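Local atomic coordinates of transcriptional regulator of the TetR/AcrR family (Thermobifida fusca YX, PDB entry 3DCF), a protein that probably acts as a transcriptional repressor of the TetR/AcrR family, binding cis-regulatory DNA through an N-terminal helix-turn-helix. Residues A67-Y70 with Y71-K75; S137-R140 with E141-M144; R145-E148 with R149-T152; A184-T187 with Y188-D192; E201-E204 with Q205-L209. One frame throughout, in Å; residues are numbered along the deposited sequence.

Interaction 1 (A67-Y70 with Y71-K75); sequences AIYY and YFKSK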
# COMPACT_ATOMS: atom_id res chain seq x y z
N ALA A 67 8.13 -37.71 -12.80
CA ALA A 67 7.29 -37.09 -13.84
C ALA A 67 6.93 -35.61 -13.55
O ALA A 67 6.89 -34.80 -14.49
CB ALA A 67 6.04 -37.94 -14.09
N ILE A 68 6.70 -35.25 -12.27
CA ILE A 68 6.41 -33.84 -11.86
C ILE A 68 7.65 -32.92 -11.96
O ILE A 68 7.48 -31.73 -12.27
CB ILE A 68 5.76 -33.75 -10.41
CG1 ILE A 68 4.39 -34.42 -10.36
CG2 ILE A 68 5.56 -32.31 -9.94
CD1 ILE A 68 3.30 -33.79 -11.24
N TYR A 69 8.85 -33.45 -11.69
CA TYR A 69 10.12 -32.68 -11.81
C TYR A 69 10.33 -32.02 -13.18
O TYR A 69 10.84 -30.91 -13.25
CB TYR A 69 11.38 -33.50 -11.45
CG TYR A 69 11.56 -33.80 -9.98
CD1 TYR A 69 11.69 -32.76 -9.05
CD2 TYR A 69 11.64 -35.11 -9.52
CE1 TYR A 69 11.86 -33.02 -7.68
CE2 TYR A 69 11.82 -35.40 -8.16
CZ TYR A 69 11.93 -34.35 -7.24
OH TYR A 69 12.10 -34.65 -5.91
N TYR A 70 9.95 -32.73 -14.25
CA TYR A 70 10.01 -32.22 -15.63
C TYR A 70 9.31 -30.86 -15.76
O TYR A 70 9.86 -29.93 -16.35
CB TYR A 70 9.38 -33.22 -16.62
CG TYR A 70 9.37 -32.79 -18.08
CD1 TYR A 70 10.51 -32.91 -18.88
CD2 TYR A 70 8.20 -32.28 -18.67
CE1 TYR A 70 10.50 -32.51 -20.25
CE2 TYR A 70 8.17 -31.88 -20.03
CZ TYR A 70 9.33 -32.00 -20.81
OH TYR A 70 9.31 -31.61 -22.13
N TYR A 71 8.12 -30.75 -15.16
CA TYR A 71 7.32 -29.51 -15.16
C TYR A 71 7.69 -28.58 -13.98
O TYR A 71 7.90 -27.38 -14.20
CB TYR A 71 5.82 -29.85 -15.17
CG TYR A 71 5.40 -30.72 -16.35
CD1 TYR A 71 5.24 -30.17 -17.63
CD2 TYR A 71 5.18 -32.09 -16.18
CE1 TYR A 71 4.86 -30.98 -18.74
CE2 TYR A 71 4.79 -32.91 -17.28
CZ TYR A 71 4.63 -32.35 -18.55
OH TYR A 71 4.26 -33.14 -19.61
N PHE A 72 7.77 -29.12 -12.76
CA PHE A 72 8.07 -28.31 -11.54
C PHE A 72 9.02 -29.01 -10.58
O PHE A 72 8.73 -30.13 -10.15
CB PHE A 72 6.76 -27.97 -10.80
CG PHE A 72 5.77 -27.23 -11.65
CD1 PHE A 72 5.95 -25.87 -11.91
CD2 PHE A 72 4.69 -27.90 -12.22
CE1 PHE A 72 5.05 -25.18 -12.72
CE2 PHE A 72 3.78 -27.22 -13.04
CZ PHE A 72 3.96 -25.84 -13.28
N LYS A 73 10.11 -28.33 -10.21
CA LYS A 73 11.15 -28.86 -9.28
C LYS A 73 10.99 -28.51 -7.79
O LYS A 73 11.74 -29.03 -6.95
CB LYS A 73 12.55 -28.53 -9.78
CG LYS A 73 12.85 -29.30 -11.06
CD LYS A 73 14.17 -28.94 -11.71
CE LYS A 73 14.46 -29.90 -12.86
NZ LYS A 73 13.36 -29.98 -13.86
N SER A 74 10.02 -27.65 -7.48
CA SER A 74 9.66 -27.32 -6.11
C SER A 74 8.20 -26.81 -6.05
O SER A 74 7.62 -26.45 -7.08
CB SER A 74 10.63 -26.28 -5.52
OG SER A 74 10.62 -25.07 -6.26
N LYS A 75 7.63 -26.83 -4.85
CA LYS A 75 6.29 -26.28 -4.59
C LYS A 75 6.24 -24.74 -4.78
O LYS A 75 5.19 -24.17 -5.08
CB LYS A 75 5.79 -26.68 -3.18
CG LYS A 75 6.62 -26.12 -2.01
CD LYS A 75 6.24 -26.75 -0.67
CE LYS A 75 4.90 -26.29 -0.15
NZ LYS A 75 4.66 -26.91 1.17

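Interaction 2 (S137-R140 with E141-M144); sequences SPER and EREM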
# COMPACT_ATOMS: atom_id res chain seq x y z
N SER A 137 13.82 -15.12 -6.80
CA SER A 137 14.53 -15.36 -8.08
C SER A 137 14.53 -14.07 -8.92
O SER A 137 13.45 -13.61 -9.29
CB SER A 137 13.87 -16.49 -8.87
OG SER A 137 14.50 -16.71 -10.12
N PRO A 138 15.72 -13.49 -9.24
CA PRO A 138 15.82 -12.23 -10.02
C PRO A 138 14.97 -12.15 -11.28
O PRO A 138 14.20 -11.21 -11.42
CB PRO A 138 17.31 -12.14 -10.38
CG PRO A 138 18.00 -12.90 -9.34
CD PRO A 138 17.07 -13.98 -8.86
N GLU A 139 15.10 -13.14 -12.16
CA GLU A 139 14.34 -13.18 -13.43
C GLU A 139 12.82 -13.25 -13.23
O GLU A 139 12.06 -12.64 -13.99
CB GLU A 139 14.82 -14.31 -14.36
CG GLU A 139 16.25 -14.11 -14.92
CD GLU A 139 16.40 -12.90 -15.85
OE1 GLU A 139 15.38 -12.39 -16.36
OE2 GLU A 139 17.55 -12.47 -16.10
N ARG A 140 12.38 -13.96 -12.18
CA ARG A 140 10.97 -14.04 -11.85
C ARG A 140 10.48 -12.69 -11.32
O ARG A 140 9.38 -12.26 -11.68
CB ARG A 140 10.70 -15.20 -10.89
CG ARG A 140 11.16 -16.53 -11.49
CD ARG A 140 10.53 -17.76 -10.87
NE ARG A 140 11.10 -18.99 -11.44
CZ ARG A 140 10.58 -20.22 -11.34
NH1 ARG A 140 9.43 -20.46 -10.71
NH2 ARG A 140 11.23 -21.24 -11.91
N GLU A 141 11.30 -12.02 -10.50
CA GLU A 141 10.97 -10.67 -10.01
C GLU A 141 10.88 -9.70 -11.19
O GLU A 141 9.94 -8.91 -11.25
CB GLU A 141 11.99 -10.16 -8.98
CG GLU A 141 12.05 -10.91 -7.64
CD GLU A 141 10.87 -10.68 -6.70
OE1 GLU A 141 9.92 -9.95 -7.05
OE2 GLU A 141 10.90 -11.25 -5.59
N ARG A 142 11.85 -9.77 -12.11
CA ARG A 142 11.87 -8.93 -13.33
C ARG A 142 10.58 -9.05 -14.13
O ARG A 142 10.07 -8.04 -14.64
CB ARG A 142 13.08 -9.24 -14.23
CG ARG A 142 14.43 -8.79 -13.65
CD ARG A 142 15.62 -8.93 -14.61
NE ARG A 142 15.60 -7.88 -15.62
CZ ARG A 142 15.18 -7.98 -16.89
NH1 ARG A 142 14.76 -9.13 -17.43
NH2 ARG A 142 15.23 -6.89 -17.66
N GLU A 143 10.06 -10.27 -14.22
CA GLU A 143 8.79 -10.54 -14.91
C GLU A 143 7.63 -9.83 -14.20
O GLU A 143 6.79 -9.24 -14.88
CB GLU A 143 8.53 -12.05 -15.01
CG GLU A 143 7.34 -12.49 -15.87
CD GLU A 143 7.44 -12.10 -17.33
OE1 GLU A 143 8.57 -11.94 -17.84
OE2 GLU A 143 6.38 -11.97 -17.98
N MSE A 144 7.60 -9.88 -12.86
CA MSE A 144 6.57 -9.18 -12.07
C MSE A 144 6.64 -7.67 -12.27
O MSE A 144 5.58 -7.03 -12.41
CB MSE A 144 6.67 -9.49 -10.57
CG MSE A 144 6.46 -10.94 -10.16
SE MSE A 144 4.80 -11.78 -10.77
CE MSE A 144 5.26 -12.21 -12.70

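Interaction 3 (R145-E148 with R149-T152); sequences RKRE and REYT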
# COMPACT_ATOMS: atom_id res chain seq x y z
N ARG A 145 7.85 -7.10 -12.30
CA ARG A 145 8.03 -5.66 -12.57
C ARG A 145 7.51 -5.26 -13.95
O ARG A 145 6.88 -4.21 -14.09
CB ARG A 145 9.50 -5.21 -12.39
CG ARG A 145 10.12 -5.41 -10.99
CD ARG A 145 9.38 -4.71 -9.81
NE ARG A 145 8.11 -5.35 -9.47
CZ ARG A 145 7.94 -6.40 -8.65
NH1 ARG A 145 8.96 -6.98 -8.02
NH2 ARG A 145 6.70 -6.88 -8.46
N LYS A 146 7.74 -6.12 -14.96
CA LYS A 146 7.24 -5.88 -16.32
C LYS A 146 5.71 -5.85 -16.38
O LYS A 146 5.16 -5.01 -17.09
CB LYS A 146 7.81 -6.93 -17.29
CG LYS A 146 7.34 -6.85 -18.77
CD LYS A 146 8.22 -7.71 -19.71
CE LYS A 146 8.24 -9.22 -19.33
NZ LYS A 146 9.19 -10.07 -20.14
N ARG A 147 5.03 -6.74 -15.64
CA ARG A 147 3.55 -6.78 -15.64
C ARG A 147 2.97 -5.55 -14.91
O ARG A 147 1.97 -5.01 -15.38
CB ARG A 147 2.95 -8.08 -15.07
CG ARG A 147 3.56 -9.42 -15.58
CD ARG A 147 3.99 -9.47 -17.07
NE ARG A 147 2.87 -9.38 -17.99
CZ ARG A 147 2.08 -10.40 -18.35
NH1 ARG A 147 2.24 -11.64 -17.88
NH2 ARG A 147 1.08 -10.17 -19.21
N GLU A 148 3.58 -5.13 -13.80
CA GLU A 148 3.20 -3.89 -13.09
C GLU A 148 3.30 -2.68 -14.04
O GLU A 148 2.40 -1.83 -14.04
CB GLU A 148 4.09 -3.58 -11.86
CG GLU A 148 3.86 -4.39 -10.58
CD GLU A 148 4.42 -3.67 -9.30
OE1 GLU A 148 4.12 -2.48 -9.07
OE2 GLU A 148 5.14 -4.30 -8.50
N ARG A 149 4.39 -2.61 -14.81
CA ARG A 149 4.61 -1.54 -15.81
C ARG A 149 3.52 -1.46 -16.88
O ARG A 149 3.14 -0.35 -17.25
CB ARG A 149 6.00 -1.62 -16.48
CG ARG A 149 7.13 -1.05 -15.64
CD ARG A 149 8.42 -0.83 -16.45
NE ARG A 149 9.05 -2.09 -16.84
CZ ARG A 149 9.87 -2.83 -16.08
NH1 ARG A 149 10.18 -2.49 -14.82
NH2 ARG A 149 10.37 -3.96 -16.58
N GLU A 150 3.06 -2.61 -17.38
CA GLU A 150 1.97 -2.66 -18.39
C GLU A 150 0.67 -2.06 -17.87
O GLU A 150 0.10 -1.24 -18.56
CB GLU A 150 1.71 -4.08 -18.89
CG GLU A 150 2.82 -4.63 -19.78
CD GLU A 150 2.62 -6.08 -20.18
OE1 GLU A 150 1.44 -6.52 -20.30
OE2 GLU A 150 3.65 -6.77 -20.40
N TYR A 151 0.23 -2.48 -16.67
CA TYR A 151 -0.97 -1.92 -15.99
C TYR A 151 -0.94 -0.38 -15.93
O TYR A 151 -1.92 0.29 -16.30
CB TYR A 151 -1.07 -2.40 -14.52
CG TYR A 151 -1.80 -3.69 -14.25
CD1 TYR A 151 -3.20 -3.75 -14.31
CD2 TYR A 151 -1.10 -4.84 -13.81
CE1 TYR A 151 -3.90 -4.94 -14.03
CE2 TYR A 151 -1.79 -6.03 -13.52
CZ TYR A 151 -3.18 -6.08 -13.63
OH TYR A 151 -3.85 -7.24 -13.34
N THR A 152 0.18 0.13 -15.43
CA THR A 152 0.41 1.57 -15.24
C THR A 152 0.39 2.33 -16.57
O THR A 152 -0.30 3.34 -16.68
CB THR A 152 1.76 1.85 -14.50
OG1 THR A 152 1.90 0.97 -13.38
CG2 THR A 152 1.84 3.28 -13.99

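Interaction 4 (A184-T187 with Y188-D192); sequences AIWT and YRWYD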
# COMPACT_ATOMS: atom_id res chain seq x y z
N ALA A 184 -7.01 1.44 -4.69
CA ALA A 184 -7.63 0.13 -4.94
C ALA A 184 -6.84 -1.02 -4.30
O ALA A 184 -7.42 -1.89 -3.66
CB ALA A 184 -7.79 -0.12 -6.44
N ILE A 185 -5.51 -1.00 -4.48
CA ILE A 185 -4.59 -2.03 -3.96
C ILE A 185 -4.57 -2.11 -2.41
O ILE A 185 -4.63 -3.20 -1.86
CB ILE A 185 -3.14 -1.83 -4.51
CG1 ILE A 185 -3.09 -2.04 -6.04
CG2 ILE A 185 -2.14 -2.80 -3.85
CD1 ILE A 185 -1.87 -1.46 -6.73
N TRP A 186 -4.54 -0.96 -1.74
CA TRP A 186 -4.46 -0.88 -0.24
C TRP A 186 -5.52 -1.68 0.52
O TRP A 186 -5.33 -2.03 1.69
CB TRP A 186 -4.48 0.58 0.21
CG TRP A 186 -4.00 0.82 1.61
CD1 TRP A 186 -4.74 1.23 2.68
CD2 TRP A 186 -2.66 0.68 2.08
NE1 TRP A 186 -3.94 1.36 3.80
CE2 TRP A 186 -2.65 1.03 3.46
CE3 TRP A 186 -1.44 0.29 1.47
CZ2 TRP A 186 -1.48 1.00 4.24
CZ3 TRP A 186 -0.27 0.26 2.26
CH2 TRP A 186 -0.30 0.62 3.63
N THR A 187 -6.65 -1.97 -0.15
CA THR A 187 -7.69 -2.86 0.38
C THR A 187 -7.15 -4.20 0.90
O THR A 187 -7.73 -4.73 1.86
CB THR A 187 -8.77 -3.16 -0.68
OG1 THR A 187 -8.15 -3.73 -1.84
CG2 THR A 187 -9.53 -1.89 -1.10
N TYR A 188 -6.05 -4.73 0.33
CA TYR A 188 -5.47 -6.01 0.80
C TYR A 188 -4.99 -5.95 2.26
O TYR A 188 -4.99 -6.97 2.93
CB TYR A 188 -4.39 -6.61 -0.15
CG TYR A 188 -2.93 -6.16 0.03
CD1 TYR A 188 -2.09 -6.76 1.00
CD2 TYR A 188 -2.37 -5.19 -0.81
CE1 TYR A 188 -0.73 -6.36 1.15
CE2 TYR A 188 -1.01 -4.80 -0.68
CZ TYR A 188 -0.21 -5.38 0.29
OH TYR A 188 1.10 -4.96 0.38
N ARG A 189 -4.57 -4.77 2.72
CA ARG A 189 -4.14 -4.58 4.12
C ARG A 189 -5.29 -4.36 5.12
O ARG A 189 -5.11 -4.72 6.29
CB ARG A 189 -3.09 -3.46 4.26
CG ARG A 189 -1.69 -3.86 3.75
CD ARG A 189 -0.58 -2.96 4.31
NE ARG A 189 -0.27 -3.14 5.75
CZ ARG A 189 -0.74 -2.43 6.80
NH1 ARG A 189 -1.61 -1.43 6.66
NH2 ARG A 189 -0.33 -2.74 8.04
N TRP A 190 -6.43 -3.80 4.68
CA TRP A 190 -7.58 -3.52 5.59
C TRP A 190 -8.89 -4.32 5.40
O TRP A 190 -9.61 -4.51 6.38
CB TRP A 190 -7.89 -2.02 5.64
CG TRP A 190 -8.47 -1.41 4.40
CD1 TRP A 190 -7.80 -0.75 3.43
CD2 TRP A 190 -9.86 -1.38 4.02
NE1 TRP A 190 -8.66 -0.31 2.46
CE2 TRP A 190 -9.94 -0.69 2.79
CE3 TRP A 190 -11.05 -1.87 4.60
CZ2 TRP A 190 -11.15 -0.47 2.12
CZ3 TRP A 190 -12.27 -1.66 3.93
CH2 TRP A 190 -12.30 -0.96 2.70
N TYR A 191 -9.21 -4.76 4.17
CA TYR A 191 -10.47 -5.51 3.91
C TYR A 191 -10.56 -6.86 4.67
O TYR A 191 -9.67 -7.71 4.54
CB TYR A 191 -10.72 -5.72 2.41
CG TYR A 191 -11.98 -6.54 2.11
CD1 TYR A 191 -13.27 -6.03 2.39
CD2 TYR A 191 -11.90 -7.82 1.55
CE1 TYR A 191 -14.44 -6.78 2.11
CE2 TYR A 191 -13.06 -8.59 1.26
CZ TYR A 191 -14.33 -8.06 1.55
OH TYR A 191 -15.45 -8.82 1.26
N ASP A 192 -11.66 -7.03 5.41
CA ASP A 192 -11.95 -8.23 6.21
C ASP A 192 -13.14 -8.93 5.51
O ASP A 192 -14.24 -8.37 5.52
CB ASP A 192 -12.32 -7.81 7.66
CG ASP A 192 -12.51 -9.00 8.62
OD1 ASP A 192 -12.90 -10.11 8.19
OD2 ASP A 192 -12.30 -8.81 9.84

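Interaction 5 (E201-E204 with Q205-L209); sequences EVVE and QITRL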
# COMPACT_ATOMS: atom_id res chain seq x y z
N GLU A 201 -20.09 -3.95 -2.15
CA GLU A 201 -20.30 -2.64 -1.50
C GLU A 201 -18.99 -1.84 -1.42
O GLU A 201 -18.99 -0.62 -1.64
CB GLU A 201 -20.87 -2.80 -0.08
CG GLU A 201 -22.23 -3.49 -0.01
CD GLU A 201 -22.59 -3.87 1.42
OE1 GLU A 201 -22.99 -2.97 2.20
OE2 GLU A 201 -22.48 -5.07 1.75
N VAL A 202 -17.90 -2.54 -1.08
CA VAL A 202 -16.57 -1.92 -0.97
C VAL A 202 -16.06 -1.44 -2.34
O VAL A 202 -15.48 -0.35 -2.43
CB VAL A 202 -15.54 -2.86 -0.29
CG1 VAL A 202 -14.14 -2.22 -0.25
CG2 VAL A 202 -15.99 -3.23 1.13
N VAL A 203 -16.27 -2.23 -3.40
CA VAL A 203 -15.88 -1.84 -4.77
C VAL A 203 -16.67 -0.61 -5.26
O VAL A 203 -16.09 0.34 -5.81
CB VAL A 203 -16.06 -3.02 -5.78
CG1 VAL A 203 -15.82 -2.55 -7.24
CG2 VAL A 203 -15.12 -4.20 -5.41
N GLU A 204 -17.98 -0.62 -5.03
CA GLU A 204 -18.89 0.47 -5.44
C GLU A 204 -18.53 1.79 -4.75
O GLU A 204 -18.45 2.82 -5.42
CB GLU A 204 -20.35 0.08 -5.14
CG GLU A 204 -21.43 0.94 -5.81
CD GLU A 204 -21.63 2.32 -5.20
OE1 GLU A 204 -21.67 2.43 -3.94
OE2 GLU A 204 -21.77 3.30 -5.98
N GLN A 205 -18.35 1.74 -3.42
CA GLN A 205 -18.03 2.94 -2.62
C GLN A 205 -16.63 3.54 -2.92
O GLN A 205 -16.50 4.76 -3.05
CB GLN A 205 -18.21 2.66 -1.12
CG GLN A 205 -19.67 2.49 -0.72
CD GLN A 205 -19.88 2.24 0.77
OE1 GLN A 205 -19.04 2.54 1.62
NE2 GLN A 205 -21.05 1.71 1.09
N ILE A 206 -15.62 2.67 -3.04
CA ILE A 206 -14.25 3.08 -3.40
C ILE A 206 -14.25 3.77 -4.77
O ILE A 206 -13.72 4.87 -4.90
CB ILE A 206 -13.24 1.89 -3.40
CG1 ILE A 206 -12.92 1.46 -1.97
CG2 ILE A 206 -11.92 2.25 -4.11
CD1 ILE A 206 -12.10 0.17 -1.87
N THR A 207 -14.86 3.13 -5.77
CA THR A 207 -14.94 3.71 -7.14
C THR A 207 -15.81 5.00 -7.21
O THR A 207 -15.54 5.90 -8.02
CB THR A 207 -15.37 2.66 -8.21
OG1 THR A 207 -16.68 2.16 -7.91
CG2 THR A 207 -14.37 1.50 -8.28
N ARG A 208 -16.83 5.09 -6.36
CA ARG A 208 -17.65 6.31 -6.25
C ARG A 208 -16.88 7.44 -5.53
O ARG A 208 -17.06 8.62 -5.87
CB ARG A 208 -18.98 6.02 -5.55
CG ARG A 208 -19.98 7.20 -5.52
CD ARG A 208 -21.45 6.71 -5.41
NE ARG A 208 -21.70 5.90 -4.21
CZ ARG A 208 -22.03 6.36 -3.00
NH1 ARG A 208 -22.16 7.67 -2.73
NH2 ARG A 208 -22.22 5.47 -2.01
N LEU A 209 -16.05 7.08 -4.55
CA LEU A 209 -15.23 8.05 -3.81
C LEU A 209 -14.18 8.67 -4.73
O LEU A 209 -14.09 9.90 -4.81
CB LEU A 209 -14.56 7.38 -2.60
CG LEU A 209 -13.77 8.26 -1.62
CD1 LEU A 209 -14.66 9.30 -0.96
CD2 LEU A 209 -13.13 7.39 -0.59

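Interaction 1 (A67-Y70 with Y71-K75)
Y71 presents one face of its ring to the edge of Y70 in a T-shaped stack, the centroids 4.8 Å apart and the planes 88° from each other. The atom doing the touching is Y70 CD2, which sits 3.4 Å above the Y71 plane and over its centre. The trans first torsion of Y70 (chi1 179°) swings that ring along the helix surface to meet its neighbour. The backbone NH of Y71 makes only a weak bond to I68 O, while A67 O comes within 3.6 Å of Y71 CD2. F72 takes over the carbonyl of I68: F72 N reaches I68 O at 2.7 Å, nearly straight at 171°, and its own O then receives a CA-H...O contact from Y69 CA. The F72 ring packs onto I36 of helix 31-46 and onto V78 and A81 of helix 75-98. The K73 side chain folds back over the helix end. Its CA lies at the edge of the Y69 ring, and a bend at the last torsion brings K73 NZ to Y69 O at 2.8 Å, coming in from above the plane of the carbonyl. The Y69 hydroxyl is engaged in turn with K65. S74 ends the turn as N-cap of helix 75-98, its side chain capping a backbone N of that helix. The whole is the C-terminal end of helix 65-71, the second helix of the predicted TetR-type helix-turn-helix, the position of the DNA-recognition helix in this family, together with the turn into the long helix that follows.

Interaction 2 (S137-R140 with E141-M144)
The backbone NH of E141 bonds to S137 O at 2.9 Å, and the same i to i+4 ladder runs on from P138 to R142, from E139 to E143 and from R140 to M144, giving the regular first two turns of the helix. In the second rung R142 N lies 2.8 Å from P138 O. S137 stands at the N-cap position, although its hydroxyl makes no capping bond. Of the side chains, E139 and R142 run side by side and point the same way. R142 stays close to the backbone at first, R142 CG lying 3.3 Å from P138 O, and then bends at chi3 (75°). R142 NH1 thus comes to E139 OE1 at 3.5 Å, a weak hydrogen bond and a slack salt bridge. The oxygen approaches at the edge of the guanidinium, near its plane, but the carboxylate itself is turned 65° from that plane, so the groups do not meet as a flat two-pronged pair. E141 folds its CG back to 3.5 Å from S137 O. E143 starts with CB against R140 O and carries its carboxylate away to a salt bridge with K146, one turn on. The selenomethionine M144 lays CG beside R140 O at 3.5 Å before bending inward. R140, extended from CG to NE, reaches away from the helix to a salt bridge with D77 on helix 75-98. This first part of helix 138-164 is thus split between an outer face of charged pairs and an inner one where R140 and M144 lie on F80, and M144 also on N84, of helix 75-98.

Interaction 3 (R145-E148 with R149-T152)
E148 O is gripped twice by T152, by OG1 at 2.9 Å and by the backbone N at 3.3 Å, the two donors arriving from opposite faces of the carbonyl plane. The threonine hydroxyl is thereby turned back onto its own helix. R149 also folds back: its bend at chi3 (-70°) lays the guanidinium flat over the preceding turn, with R145 O 3.7 Å above its plane and over its centre. On another side, R147 and E150 lie alongside each other, and R147 NE faces E150 OE2 in a long salt bridge of 3.6 Å, guanidinium and carboxylate planes 48° apart. With an alanine at E150, R147 would probably lose this carboxylate mate and have its guanidinium less fixed, D88 being a weak, distant alternative. R145 NH2 meets E148 OE2 in a salt bridge of 3.0 Å, and that oxygen has a long, weak ion pair with R189 of the second subunit. The Y151 ring packs edge-to-face with F94 and H115. Because the ion pairs are mostly long or poorly angled, they are likely to contribute diffuse electrostatics along the helix surface, whereas the doubly bonded E148 carbonyl gives a more definite local constraint.

Interaction 4 (A184-T187 with Y188-D192)
T187 lies against the indole of W190, and this is the tight part of the contact: T187 CA stands 3.8 Å from the centroid of the five-membered ring, over the face, in a CH-pi contact. W190 reaches that place because its CG lies between the backbone N and the carbonyl carbon (chi1 69°), which folds the ring back over the turn. There W190 CD1 also comes 3.3 Å from W186 O and 3.7 Å from W186 CD1. T187 O closes the turn by accepting Y191 N at 2.7 Å, with a weaker bond from W190 N, and T187 OG1 donates to A184 O at the same length, 2.7 Å. A serine in place of W190 would probably open a gap beside T187 and W186 and remove packing against V202 of helix 199-212. The buried W186 is packed as well: R189 CD lies over its six-membered ring, 4.0 Å from the centroid, R189 NH1 is 3.4 Å from W186 CZ2, and the ring is in an edge-to-face pair with Y130 of the second subunit. The looser side holds the outer end of R189, whose NH2 forms a long, weak ion pair with E148 of the second subunit, and the partly exposed Y188, where Y188 CD2 touches I185 CG2 at 3.9 Å, the methyl at the ring edge. The turn from helix 173-185 to helix 187-190 is thus held mainly by aromatic and apolar surface, with polar bonding kept largely to the backbone and the charged R189 end at the outer side.

Interaction 5 (E201-E204 with Q205-L209)
E204 and R208 set two flat groups nearly in one plane, 14° apart, with the carboxylate carbon CD at the edge of the guanidinium. R208 NE donates to E204 OE2 at 3.1 Å, using the syn lone pair of OE2, which lies close to the guanidinium plane. The bond is bent, 139° at the hydrogen, and a second, weak one runs from NE to OE1. E204 is set up for this by CG anti to its backbone N (chi1 -165°) and a bend at chi2, which bring the acid back alongside the next turn. The other guanidinium nitrogens are bonded further on, NH1 weakly to D170 O of the second subunit. Q205 runs out beside E201 O, its CG 3.3 Å away, to bond D172 N of that subunit. These residues belong to helix 199-212, the last helix of the chain, whose contacts with the second subunit fit the dimer-forming C-terminal helices of TetR-family regulators. On its buried side V202 and I206 point the same way, with V202 CG1 touching I206 CD1 at 3.5 Å. I206 CG1 also rests 3.2 Å from V202 O. T207 carries its hydroxyl between two carbonyls, T207 OG1 lying 2.8 Å from V203 O and 3.1 Å from E204 O. V203 turns from here onto V113, T116 and L120 of helix 104-121.

In the fold
From the N terminus, interaction 1 comes first, at the end of the helix-turn-helix, and passes through S74 into helix 75-98. The others follow in the C-terminal domain, in series; all five are local, so none closes a long loop, and none nests in or crosses another. Interactions 2 and 3 adjoin on helix 138-164 and both lean on helix 75-98; D77, bonded weakly to S74, also receives R140. Interaction 4 makes the turn from helix 173-185 to helix 187-190, and interaction 5 lies on helix 199-212. These last two touch, T187 CG2 lying 3.4 Å from I206 CD1, and both meet the second subunit. Interactions 1 and 5 are about 42 Å apart, centre to centre.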